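Sesquisabinene B synthase 2 (Santalum album, PDB 6A2A) is a metal-dependent terpene synthase that probably cyclises farnesyl diphosphate to sesquisabinene B with the help of magnesium or manganese ions. Local coordinates at residues R243-L247 and I561-E565; Y41-Q45 and S264-V268. All coordinates share one frame; numbering follows the deposited sequence.

Contact 1 of 2, residues R243-L247 and I561-E565; sequences RYAKL and IPLNE
Arg243 and Glu565 join by a salt bridge carried mainly by one bond: NE of Arg243 donates to OE2 of Glu565 over 2.8 Å, with an N-H...O angle of 152°. OE2 receives it on the syn lone pair and lies close to the guanidinium plane, so the acid meets the arginine at its edge. The two flat groups are nevertheless turned 63° apart. This twist agrees with the weakness of the other links from NE and NH1, the shortest of them 3.3 Å from NH1 of Arg243 to OE1 of Glu565, and argues against a flat two-pronged pair. The arginine chain bends at chi3 (62°), which turns NE toward the acid. A water donates both to OE2 and to the carbonyl O of Arg243, adding a second route from Glu565 to the helix.

Farther along, the contact is apolar. The extended Lys246 chain crosses Ile561 at about a right angle, CD resting 3.8 Å from CG2, while Lys246 CB meets Leu563 CD2, also at 3.8 Å. The amine passes on to a salt bridge with Glu232. Leu247 and Leu563 also cross nearly at right angles, and their CD1 methyls lie 3.5 Å apart, tighter than usual van der Waals contact.

Asn250, one turn on, takes the N-H of Ile561 on OD1, and Leu60 of helix 55-73 touches both Arg243 and Glu565. The arrangement is that of an irregular C-terminal tail laid against a long helix of the all-helical plant terpene synthase fold, with a helix of the N-terminal domain alongside.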
ATOM      1  N   ARG A 243      14.990  -8.548 -32.073  1.00 26.81           N
ATOM      2  CA  ARG A 243      15.259  -9.305 -30.886  1.00 29.96           C
ATOM      3  C   ARG A 243      15.290  -8.388 -29.652  1.00 26.95           C
ATOM      4  O   ARG A 243      14.730  -8.744 -28.599  1.00 29.13           O
ATOM      5  CB  ARG A 243      16.591 -10.058 -31.038  1.00 31.44           C
ATOM      6  CG  ARG A 243      16.492 -11.309 -31.910  1.00 38.40           C
ATOM      7  CD  ARG A 243      17.868 -11.894 -32.256  1.00 40.79           C
ATOM      8  NE  ARG A 243      18.607 -12.332 -31.072  1.00 44.32           N
ATOM      9  CZ  ARG A 243      19.910 -12.133 -30.878  1.00 47.25           C
ATOM     10  NH1 ARG A 243      20.449 -12.393 -29.696  1.00 48.57           N
ATOM     11  NH2 ARG A 243      20.658 -11.635 -31.849  1.00 44.02           N
ATOM     12  N   TYR A 244      15.954  -7.246 -29.745  1.00 28.94           N
ATOM     13  CA  TYR A 244      16.027  -6.296 -28.638  1.00 25.58           C
ATOM     14  C   TYR A 244      14.613  -5.760 -28.302  1.00 25.50           C
ATOM     15  O   TYR A 244      14.287  -5.619 -27.119  1.00 27.67           O
ATOM     16  CB  TYR A 244      16.945  -5.115 -28.936  1.00 26.48           C
ATOM     17  CG  TYR A 244      17.061  -4.148 -27.784  1.00 27.24           C
ATOM     18  CD1 TYR A 244      17.511  -4.553 -26.542  1.00 29.93           C
ATOM     19  CD2 TYR A 244      16.629  -2.846 -27.915  1.00 30.15           C
ATOM     20  CE1 TYR A 244      17.534  -3.692 -25.458  1.00 32.62           C
ATOM     21  CE2 TYR A 244      16.678  -1.959 -26.845  1.00 31.26           C
ATOM     22  CZ  TYR A 244      17.106  -2.391 -25.611  1.00 29.01           C
ATOM     23  OH  TYR A 244      17.206  -1.518 -24.578  1.00 29.60           O
ATOM     24  N   ALA A 245      13.826  -5.494 -29.318  1.00 24.94           N
ATOM     25  CA  ALA A 245      12.452  -4.963 -29.160  1.00 25.48           C
ATOM     26  C   ALA A 245      11.575  -5.919 -28.349  1.00 29.18           C
ATOM     27  O   ALA A 245      10.854  -5.489 -27.417  1.00 23.95           O
ATOM     28  CB  ALA A 245      11.823  -4.676 -30.506  1.00 25.03           C
ATOM     29  N   LYS A 246      11.691  -7.209 -28.618  1.00 25.89           N
ATOM     30  CA  LYS A 246      10.936  -8.213 -27.881  1.00 28.07           C
ATOM     31  C   LYS A 246      11.447  -8.341 -26.447  1.00 29.13           C
ATOM     32  O   LYS A 246      10.664  -8.508 -25.496  1.00 28.46           O
ATOM     33  CB  LYS A 246      11.007  -9.567 -28.592  1.00 26.46           C
ATOM     34  CG  LYS A 246      10.370  -9.579 -29.976  1.00 30.63           C
ATOM     35  CD  LYS A 246      10.385 -10.953 -30.609  1.00 31.96           C
ATOM     36  CE  LYS A 246       9.666 -10.974 -31.932  1.00 30.86           C
ATOM     37  NZ  LYS A 246       9.803 -12.300 -32.579  1.00 35.66           N
ATOM     38  N   LEU A 247      12.767  -8.284 -26.256  1.00 29.58           N
ATOM     39  CA  LEU A 247      13.335  -8.462 -24.948  1.00 29.66           C
ATOM     40  C   LEU A 247      12.976  -7.275 -24.034  1.00 27.02           C
ATOM     41  O   LEU A 247      12.598  -7.461 -22.867  1.00 28.21           O
ATOM     42  CB  LEU A 247      14.857  -8.584 -25.140  1.00 34.60           C
ATOM     43  CG  LEU A 247      15.674  -9.349 -24.107  1.00 42.75           C
ATOM     44  CD1 LEU A 247      15.123 -10.732 -23.842  1.00 47.81           C
ATOM     45  CD2 LEU A 247      17.109  -9.475 -24.601  1.00 46.19           C
ATOM     46  N   ILE A 561       6.050 -11.779 -24.697  1.00 29.56           N
ATOM     47  CA  ILE A 561       6.366 -12.146 -26.085  1.00 29.00           C
ATOM     48  C   ILE A 561       7.258 -13.390 -26.041  1.00 34.10           C
ATOM     49  O   ILE A 561       8.261 -13.380 -25.302  1.00 32.01           O
ATOM     50  CB  ILE A 561       7.071 -10.985 -26.795  1.00 32.20           C
ATOM     51  CG1 ILE A 561       6.180  -9.741 -26.813  1.00 30.48           C
ATOM     52  CG2 ILE A 561       7.511 -11.413 -28.195  1.00 34.89           C
ATOM     53  CD1 ILE A 561       6.781  -8.558 -27.524  1.00 29.50           C
ATOM     54  N   PRO A 562       6.901 -14.441 -26.790  1.00 39.66           N
ATOM     55  CA  PRO A 562       7.780 -15.608 -26.843  1.00 41.30           C
ATOM     56  C   PRO A 562       9.146 -15.212 -27.412  1.00 40.78           C
ATOM     57  O   PRO A 562       9.206 -14.586 -28.461  1.00 40.59           O
ATOM     58  CB  PRO A 562       7.092 -16.589 -27.801  1.00 43.27           C
ATOM     59  CG  PRO A 562       5.642 -16.237 -27.700  1.00 44.37           C
ATOM     60  CD  PRO A 562       5.596 -14.753 -27.373  1.00 40.43           C
ATOM     61  N   LEU A 563      10.204 -15.504 -26.676  1.00 44.18           N
ATOM     62  CA  LEU A 563      11.548 -15.300 -27.191  1.00 44.81           C
ATOM     63  C   LEU A 563      12.053 -16.641 -27.751  1.00 53.70           C
ATOM     64  O   LEU A 563      11.719 -17.717 -27.245  1.00 57.08           O
ATOM     65  CB  LEU A 563      12.447 -14.787 -26.066  1.00 42.76           C
ATOM     66  CG  LEU A 563      11.883 -13.612 -25.265  1.00 42.35           C
ATOM     67  CD1 LEU A 563      12.779 -13.259 -24.098  1.00 37.96           C
ATOM     68  CD2 LEU A 563      11.659 -12.410 -26.166  1.00 42.34           C
ATOM     69  N   ASN A 564      12.815 -16.571 -28.825  1.00 58.08           N
ATOM     70  CA  ASN A 564      13.574 -17.727 -29.282  1.00 67.24           C
ATOM     71  C   ASN A 564      15.054 -17.387 -29.070  1.00 64.95           C
ATOM     72  O   ASN A 564      15.764 -17.031 -30.015  1.00 68.87           O
ATOM     73  CB  ASN A 564      13.187 -18.107 -30.717  1.00 75.25           C
ATOM     74  CG  ASN A 564      14.352 -18.590 -31.559  1.00 82.45           C
ATOM     75  OD1 ASN A 564      14.945 -19.631 -31.274  1.00 92.88           O
ATOM     76  ND2 ASN A 564      14.684 -17.836 -32.596  1.00 83.71           N
ATOM     77  N   GLU A 565      15.468 -17.427 -27.805  1.00 58.97           N
ATOM     78  CA  GLU A 565      16.849 -17.176 -27.413  1.00 63.23           C
ATOM     79  C   GLU A 565      17.373 -18.419 -26.671  1.00 70.01           C
ATOM     80  O   GLU A 565      18.559 -18.769 -26.755  1.00 71.01           O
ATOM     81  CB  GLU A 565      16.961 -15.918 -26.543  1.00 59.56           C
ATOM     82  CG  GLU A 565      16.504 -14.629 -27.217  1.00 55.91           C
ATOM     83  CD  GLU A 565      17.443 -14.028 -28.250  1.00 58.37           C
ATOM     84  OE1 GLU A 565      18.392 -14.711 -28.662  1.00 62.09           O
ATOM     85  OE2 GLU A 565      17.213 -12.872 -28.659  1.00 62.17           O
TER
HETATM   86  O   HOH W   1      14.519 -11.757 -28.391  1.00 39.21           O
HETATM   87  O   HOH W   2       8.211 -14.095 -30.619  1.00 38.17           O

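Contact 2 of 2, residues Y41-Q45 and S264-V268; sequences YEFLQ and SRWWV
Tyr41 reaches across to Trp267 and Val268 where two helices of the plant terpene synthase fold pack nearly antiparallel, their local axes 10.2 Å apart and at 151°. Tyr41 is the first residue of helix 41-50, and helix 239-270 is near its end. The indole of Trp267 is carried by a CG anti to the backbone N (chi1 -174°), and its CD1 edge meets the tyrosine hydroxyl: OH of Tyr41 lies 3.2 Å from CD1, near the indole plane. The phenol and the five-membered ring stand oblique, planes 74° apart, so the pair is no parallel stack. The indole also touches Ala310 and Thr314 of helix 299-321, the helix bearing the metal-binding Asp316, whose side chain is about 11 Å from that of Trp267.

Val268 and Tyr41 run past each other in opposite directions, with CG2 of Val268 3.4 Å from CD2 of Tyr41. Ser264 OG, hydrogen-bonded back to Ile260 O in its own helix, sits 3.7 Å from Tyr41 CD1 and close to Leu44. Beyond it, the extended Gln45 crosses Arg265 obliquely, bringing NE2 of Gln45 to 3.5 Å from CG of Arg265.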
ATOM      1  N   TYR A  41      -8.397 -10.377  -9.428  1.00 37.09           N
ATOM      2  CA  TYR A  41      -7.248  -9.758  -8.790  1.00 38.96           C
ATOM      3  C   TYR A  41      -6.093 -10.655  -8.323  1.00 42.74           C
ATOM      4  O   TYR A  41      -4.971 -10.210  -8.312  1.00 39.30           O
ATOM      5  CB  TYR A  41      -7.661  -8.818  -7.691  1.00 38.95           C
ATOM      6  CG  TYR A  41      -8.610  -7.728  -8.142  1.00 37.64           C
ATOM      7  CD1 TYR A  41      -8.288  -6.887  -9.166  1.00 33.62           C
ATOM      8  CD2 TYR A  41      -9.809  -7.544  -7.523  1.00 33.97           C
ATOM      9  CE1 TYR A  41      -9.130  -5.914  -9.567  1.00 31.95           C
ATOM     10  CE2 TYR A  41     -10.654  -6.584  -7.927  1.00 32.81           C
ATOM     11  CZ  TYR A  41     -10.313  -5.769  -8.952  1.00 30.22           C
ATOM     12  OH  TYR A  41     -11.182  -4.820  -9.316  1.00 29.60           O
ATOM     13  N   GLU A  42      -6.378 -11.894  -7.935  1.00 40.32           N
ATOM     14  CA  GLU A  42      -5.309 -12.807  -7.474  1.00 41.18           C
ATOM     15  C   GLU A  42      -4.488 -13.205  -8.702  1.00 38.75           C
ATOM     16  O   GLU A  42      -3.270 -13.373  -8.626  1.00 42.88           O
ATOM     17  CB  GLU A  42      -5.888 -14.008  -6.688  1.00 49.32           C
ATOM     18  CG  GLU A  42      -6.209 -15.256  -7.519  1.00 57.44           C
ATOM     19  CD  GLU A  42      -6.388 -16.584  -6.777  1.00 69.47           C
ATOM     20  OE1 GLU A  42      -7.481 -17.211  -6.907  1.00 71.53           O
ATOM     21  OE2 GLU A  42      -5.425 -17.025  -6.105  1.00 63.32           O
ATOM     22  N   PHE A  43      -5.152 -13.345  -9.848  1.00 34.32           N
ATOM     23  CA  PHE A  43      -4.422 -13.592 -11.064  1.00 34.83           C
ATOM     24  C   PHE A  43      -3.437 -12.441 -11.336  1.00 39.23           C
ATOM     25  O   PHE A  43      -2.247 -12.653 -11.688  1.00 37.67           O
ATOM     26  CB  PHE A  43      -5.374 -13.764 -12.232  1.00 34.93           C
ATOM     27  CG  PHE A  43      -4.635 -13.908 -13.523  1.00 38.90           C
ATOM     28  CD1 PHE A  43      -3.952 -15.077 -13.801  1.00 44.56           C
ATOM     29  CD2 PHE A  43      -4.548 -12.854 -14.416  1.00 44.91           C
ATOM     30  CE1 PHE A  43      -3.241 -15.219 -14.985  1.00 47.09           C
ATOM     31  CE2 PHE A  43      -3.813 -12.987 -15.585  1.00 46.33           C
ATOM     32  CZ  PHE A  43      -3.161 -14.168 -15.869  1.00 48.98           C
ATOM     33  N   LEU A  44      -3.909 -11.223 -11.131  1.00 38.64           N
ATOM     34  CA  LEU A  44      -3.139 -10.051 -11.554  1.00 37.15           C
ATOM     35  C   LEU A  44      -1.905  -9.930 -10.656  1.00 43.89           C
ATOM     36  O   LEU A  44      -0.822  -9.527 -11.088  1.00 42.63           O
ATOM     37  CB  LEU A  44      -4.037  -8.807 -11.479  1.00 36.71           C
ATOM     38  CG  LEU A  44      -5.058  -8.695 -12.616  1.00 36.17           C
ATOM     39  CD1 LEU A  44      -5.862  -7.418 -12.546  1.00 35.85           C
ATOM     40  CD2 LEU A  44      -4.401  -8.827 -13.980  1.00 35.72           C
ATOM     41  N   GLN A  45      -2.106 -10.321  -9.408  1.00 42.49           N
ATOM     42  CA  GLN A  45      -1.069 -10.368  -8.422  1.00 41.15           C
ATOM     43  C   GLN A  45      -0.099 -11.519  -8.731  1.00 40.45           C
ATOM     44  O   GLN A  45       1.078 -11.418  -8.419  1.00 43.58           O
ATOM     45  CB  GLN A  45      -1.717 -10.452  -7.043  1.00 39.10           C
ATOM     46  CG  GLN A  45      -2.447  -9.173  -6.666  1.00 39.07           C
ATOM     47  CD  GLN A  45      -3.576  -9.397  -5.701  1.00 43.41           C
ATOM     48  OE1 GLN A  45      -3.707 -10.461  -5.114  1.00 47.38           O
ATOM     49  NE2 GLN A  45      -4.415  -8.391  -5.524  1.00 42.53           N
ATOM     50  N   SER A 264      -3.771  -3.449  -7.546  1.00 21.60           N
ATOM     51  CA  SER A 264      -4.860  -4.400  -7.272  1.00 22.36           C
ATOM     52  C   SER A 264      -4.995  -4.574  -5.773  1.00 21.80           C
ATOM     53  O   SER A 264      -6.112  -4.539  -5.202  1.00 21.87           O
ATOM     54  CB  SER A 264      -4.600  -5.734  -7.922  1.00 24.82           C
ATOM     55  OG  SER A 264      -4.773  -5.624  -9.311  1.00 36.16           O
ATOM     56  N   ARG A 265      -3.844  -4.766  -5.105  1.00 22.64           N
ATOM     57  CA  ARG A 265      -3.894  -4.897  -3.636  1.00 23.41           C
ATOM     58  C   ARG A 265      -4.455  -3.621  -2.995  1.00 20.97           C
ATOM     59  O   ARG A 265      -5.285  -3.705  -2.080  1.00 21.61           O
ATOM     60  CB  ARG A 265      -2.516  -5.286  -3.089  1.00 25.81           C
ATOM     61  CG  ARG A 265      -2.141  -6.722  -3.416  1.00 32.36           C
ATOM     62  CD  ARG A 265      -0.863  -7.214  -2.758  1.00 35.94           C
ATOM     63  NE  ARG A 265       0.319  -6.593  -3.337  1.00 45.16           N
ATOM     64  CZ  ARG A 265       0.977  -7.071  -4.386  1.00 46.02           C
ATOM     65  NH1 ARG A 265       0.623  -8.226  -4.922  1.00 47.57           N
ATOM     66  NH2 ARG A 265       1.970  -6.383  -4.912  1.00 42.62           N
ATOM     67  N   TRP A 266      -4.042  -2.440  -3.444  1.00 19.85           N
ATOM     68  CA  TRP A 266      -4.566  -1.182  -2.967  1.00 18.33           C
ATOM     69  C   TRP A 266      -6.098  -1.141  -3.172  1.00 18.15           C
ATOM     70  O   TRP A 266      -6.829  -0.717  -2.276  1.00 19.94           O
ATOM     71  CB  TRP A 266      -3.896  -0.000  -3.687  1.00 21.15           C
ATOM     72  CG  TRP A 266      -4.605   1.305  -3.510  1.00 19.11           C
ATOM     73  CD1 TRP A 266      -4.585   2.117  -2.410  1.00 20.72           C
ATOM     74  CD2 TRP A 266      -5.446   1.964  -4.487  1.00 17.65           C
ATOM     75  NE1 TRP A 266      -5.381   3.212  -2.610  1.00 21.04           N
ATOM     76  CE2 TRP A 266      -5.910   3.156  -3.889  1.00 17.91           C
ATOM     77  CE3 TRP A 266      -5.847   1.653  -5.791  1.00 18.11           C
ATOM     78  CZ2 TRP A 266      -6.766   4.043  -4.541  1.00 19.01           C
ATOM     79  CZ3 TRP A 266      -6.685   2.550  -6.438  1.00 17.58           C
ATOM     80  CH2 TRP A 266      -7.105   3.734  -5.835  1.00 17.30           C
ATOM     81  N   TRP A 267      -6.495  -1.429  -4.401  1.00 19.84           N
ATOM     82  CA  TRP A 267      -7.940  -1.351  -4.794  1.00 18.72           C
ATOM     83  C   TRP A 267      -8.780  -2.290  -3.935  1.00 20.89           C
ATOM     84  O   TRP A 267      -9.775  -1.866  -3.387  1.00 19.11           O
ATOM     85  CB  TRP A 267      -8.060  -1.640  -6.275  1.00 19.95           C
ATOM     86  CG  TRP A 267      -9.428  -1.473  -6.865  1.00 19.34           C
ATOM     87  CD1 TRP A 267     -10.184  -2.440  -7.437  1.00 21.30           C
ATOM     88  CD2 TRP A 267     -10.164  -0.245  -7.001  1.00 18.83           C
ATOM     89  NE1 TRP A 267     -11.337  -1.898  -7.932  1.00 21.92           N
ATOM     90  CE2 TRP A 267     -11.370  -0.565  -7.661  1.00 19.73           C
ATOM     91  CE3 TRP A 267      -9.914   1.070  -6.625  1.00 17.80           C
ATOM     92  CZ2 TRP A 267     -12.304   0.401  -8.011  1.00 20.78           C
ATOM     93  CZ3 TRP A 267     -10.841   2.041  -6.974  1.00 21.62           C
ATOM     94  CH2 TRP A 267     -12.030   1.706  -7.659  1.00 19.47           C
ATOM     95  N   VAL A 268      -8.358  -3.541  -3.782  1.00 20.39           N
ATOM     96  CA  VAL A 268      -9.110  -4.449  -2.934  1.00 21.27           C
ATOM     97  C   VAL A 268      -9.113  -3.904  -1.485  1.00 21.50           C
ATOM     98  O   VAL A 268     -10.137  -4.024  -0.758  1.00 21.56           O
ATOM     99  CB  VAL A 268      -8.533  -5.880  -3.075  1.00 21.85           C
ATOM    100  CG1 VAL A 268      -9.093  -6.809  -2.007  1.00 26.53           C
ATOM    101  CG2 VAL A 268      -8.811  -6.435  -4.471  1.00 24.87           C
TER

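In the fold
Both contacts are made on helix 239-270, contact 1 near its start and contact 2 near its end; their centres are 28 Å apart and their nearest atoms about 13 Å apart. Along the sequence they interlock: 264-268 of contact 2 falls between the two segments of contact 1, and 41-45 precedes both. Each is partly buried and peripheral, 24 to 25 Å from the chain centre, and they bury similar areas, 326 and 335 Å². Their chemistry differs: contact 1 combines a surface ion pair and a bridging water with aliphatic packing, whereas in contact 2, helix on helix, an aromatic and aliphatic cluster adjoins van der Waals contacts of Gln45, Ser264 and Arg265. Contact 2 also lies nearer the metal site.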